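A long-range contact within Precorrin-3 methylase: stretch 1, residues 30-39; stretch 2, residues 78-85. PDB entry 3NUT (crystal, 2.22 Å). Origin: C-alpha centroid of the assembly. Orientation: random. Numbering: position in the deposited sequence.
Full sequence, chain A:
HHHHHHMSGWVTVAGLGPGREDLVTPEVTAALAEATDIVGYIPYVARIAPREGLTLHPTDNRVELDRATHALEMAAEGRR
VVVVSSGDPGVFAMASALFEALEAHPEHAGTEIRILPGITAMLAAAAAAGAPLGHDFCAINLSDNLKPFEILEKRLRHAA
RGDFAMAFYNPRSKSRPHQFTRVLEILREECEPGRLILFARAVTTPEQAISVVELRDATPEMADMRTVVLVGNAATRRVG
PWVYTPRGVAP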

# COMPACT_ATOMS: atom_id res chain seq x y z
N ALA A 30 -12.75 14.13 -7.90
CA ALA A 30 -14.13 14.17 -8.44
C ALA A 30 -15.23 13.94 -7.39
O ALA A 30 -16.27 14.60 -7.44
N ALA A 31 -15.02 13.01 -6.45
CA ALA A 31 -15.94 12.84 -5.32
C ALA A 31 -16.05 14.12 -4.46
O ALA A 31 -17.14 14.52 -4.05
N LEU A 32 -14.91 14.75 -4.20
CA LEU A 32 -14.88 15.98 -3.41
C LEU A 32 -15.66 17.07 -4.12
O LEU A 32 -16.31 17.88 -3.47
N ALA A 33 -15.60 17.10 -5.46
CA ALA A 33 -16.37 18.09 -6.23
C ALA A 33 -17.88 17.78 -6.22
O ALA A 33 -18.70 18.66 -6.48
N GLU A 34 -18.23 16.53 -5.90
CA GLU A 34 -19.64 16.10 -5.81
C GLU A 34 -20.29 16.16 -4.43
O GLU A 34 -21.50 16.13 -4.34
N ALA A 35 -19.47 16.21 -3.38
CA ALA A 35 -19.94 16.25 -1.98
C ALA A 35 -20.90 17.38 -1.68
O ALA A 35 -20.60 18.53 -2.02
N THR A 36 -22.02 17.09 -0.99
CA THR A 36 -22.78 18.14 -0.29
C THR A 36 -22.18 18.32 1.10
O THR A 36 -22.27 19.40 1.70
N ASP A 37 -21.58 17.26 1.62
CA ASP A 37 -21.04 17.28 2.94
C ASP A 37 -19.63 16.67 3.03
O ASP A 37 -19.40 15.57 2.55
N ILE A 38 -18.69 17.41 3.61
CA ILE A 38 -17.39 16.83 3.94
C ILE A 38 -17.20 16.66 5.46
O ILE A 38 -17.42 17.58 6.22
N VAL A 39 -16.83 15.45 5.88
CA VAL A 39 -16.58 15.13 7.29
C VAL A 39 -15.10 14.79 7.42
O VAL A 39 -14.61 13.92 6.71
N GLY A 78 -30.55 12.08 2.04
CA GLY A 78 -30.21 12.38 0.66
C GLY A 78 -28.89 13.12 0.42
O GLY A 78 -28.54 13.41 -0.71
N ARG A 79 -28.13 13.38 1.49
CA ARG A 79 -26.83 14.06 1.38
C ARG A 79 -25.72 13.18 0.76
O ARG A 79 -25.72 11.96 0.88
N ARG A 80 -24.80 13.82 0.05
CA ARG A 80 -23.70 13.13 -0.57
C ARG A 80 -22.47 13.43 0.31
O ARG A 80 -21.85 14.49 0.17
N VAL A 81 -22.11 12.47 1.15
CA VAL A 81 -21.17 12.66 2.24
C VAL A 81 -19.84 12.04 1.88
O VAL A 81 -19.77 10.84 1.61
N VAL A 82 -18.78 12.85 1.85
CA VAL A 82 -17.43 12.34 1.71
C VAL A 82 -16.76 12.40 3.07
O VAL A 82 -16.65 13.46 3.67
N VAL A 83 -16.31 11.25 3.56
CA VAL A 83 -15.59 11.22 4.81
C VAL A 83 -14.13 11.11 4.39
O VAL A 83 -13.76 10.23 3.59
N VAL A 84 -13.28 12.00 4.90
CA VAL A 84 -11.91 12.01 4.41
C VAL A 84 -10.88 11.40 5.40
O VAL A 84 -10.99 11.59 6.61
N SER A 85 -9.90 10.68 4.85
CA SER A 85 -8.74 10.21 5.59
C SER A 85 -7.47 10.56 4.87
O SER A 85 -7.43 10.54 3.64

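What frame sets the directions of the side chains? Strands 37-39 and 80-85 run parallel, with Asp37, Ile38 and Val39 level with Val81, Val82 and Val83. Val82 is gripped at both ends: its N donates to Asp37 O at 2.9 Å, and its O accepts from Val39 N at 3.0 Å. Side chains alternate along each strand, so Asp37, Val39, Val81 and Val83 point to one face of the sheet, Ile38 and Val82 to the other.

Which apolar side chains fill the face of Val82? Val82 (t) packs against Leu32 and Ala35, its CG2 3.6 Å from Ala35 CB and its CG1 4.1 Å from Leu32 CD2. Leu32 (m, t) starts sideways, but its tip comes nearer, so the same CD2 also lies 4.0 Å from Val84 CG1. Ile38 (m, t) adds its CG2, 4.1 Å from CG2 of Val84 (m).

What packs on the opposite face? Val39 (t) reaches diagonally to Val81 (t), with 3.8 Å between Val39 CG2 and Val81 CG1. Its level neighbor Val83 (t) is slightly farther, 4.2 Å from Val39 CB to Val83 CG2.

How do the polar side chains close the start of the strands? Thr36 (p) points toward the second stretch, and its OG1 accepts a hydrogen bond from Arg80 N at 2.8 Å while donating to Asp37 OD1 at a very short 2.4 Å. Asp37 (m) forms a salt bridge with Arg79, whose NH2 is 3.0 Å from Asp37 OD2, though the position of that oxygen is less sure; a weak bond joins Arg79 NE to Asp37 OD1 at 3.1 Å. Arg80 (chi1 m, chi2 t) extends past Thr36, whose CG2 lies over one guanidinium face, and its NH1 makes a weak hydrogen bond to Glu34 O at 3.0 Å. The Glu34 carboxylate stays beyond salt-bridge range, with OE2 4.3 Å from Arg80 NH1.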

# COMPACT_ATOMS: atom_id res chain seq x y z
CB ALA A 30 -14.29 13.19 -9.61
CB ALA A 31 -15.50 11.65 -4.43
CB LEU A 32 -13.42 16.44 -3.13
CG LEU A 32 -12.54 15.66 -2.11
CD1 LEU A 32 -11.07 16.05 -2.25
CD2 LEU A 32 -13.01 15.87 -0.66
CB ALA A 33 -15.85 18.22 -7.70
CB GLU A 34 -19.80 14.67 -6.28
CG GLU A 34 -19.80 14.47 -7.74
CD GLU A 34 -20.86 13.49 -8.13
OE1 GLU A 34 -20.51 12.31 -8.36
OE2 GLU A 34 -22.06 13.91 -8.15
CB ALA A 35 -18.75 16.40 -1.09
CB THR A 36 -24.27 17.78 -0.07
OG1 THR A 36 -24.39 16.56 0.68
CG2 THR A 36 -25.02 17.61 -1.42
CB ASP A 37 -22.01 16.57 3.87
CG ASP A 37 -23.39 17.24 3.92
OD1 ASP A 37 -24.23 17.01 3.04
OD2 ASP A 37 -23.66 17.99 4.87
CB ILE A 38 -16.23 17.56 3.23
CG1 ILE A 38 -16.53 17.60 1.71
CG2 ILE A 38 -14.88 16.87 3.52
CD1 ILE A 38 -15.70 18.60 0.88
CB VAL A 39 -17.44 13.91 7.72
CG1 VAL A 39 -17.12 13.48 9.17
CG2 VAL A 39 -18.92 14.20 7.56
CB ARG A 79 -26.41 14.66 2.74
CG ARG A 79 -27.26 15.88 3.16
CD ARG A 79 -27.24 16.16 4.68
NE ARG A 79 -26.59 17.44 5.02
CZ ARG A 79 -26.53 17.99 6.26
NH1 ARG A 79 -27.08 17.38 7.32
NH2 ARG A 79 -25.91 19.15 6.43
CB ARG A 80 -23.50 13.59 -2.03
CG ARG A 80 -24.50 13.02 -3.02
CD ARG A 80 -24.44 13.70 -4.38
NE ARG A 80 -25.51 14.68 -4.42
CZ ARG A 80 -25.42 15.91 -4.92
NH1 ARG A 80 -24.28 16.35 -5.47
NH2 ARG A 80 -26.48 16.70 -4.85
CB VAL A 81 -21.70 12.03 3.56
CG1 VAL A 81 -20.87 12.45 4.74
CG2 VAL A 81 -23.19 12.42 3.81
CB VAL A 82 -16.57 13.17 0.71
CG1 VAL A 82 -15.12 12.64 0.66
CG2 VAL A 82 -17.20 13.17 -0.72
CB VAL A 83 -16.00 10.01 5.69
CG1 VAL A 83 -15.09 9.89 6.91
CG2 VAL A 83 -17.48 10.08 6.08
CB VAL A 84 -11.49 13.42 3.93
CG1 VAL A 84 -12.20 13.76 2.60
CG2 VAL A 84 -11.82 14.51 5.00
CB SER A 85 -8.76 8.69 5.70
OG SER A 85 -9.62 8.32 6.75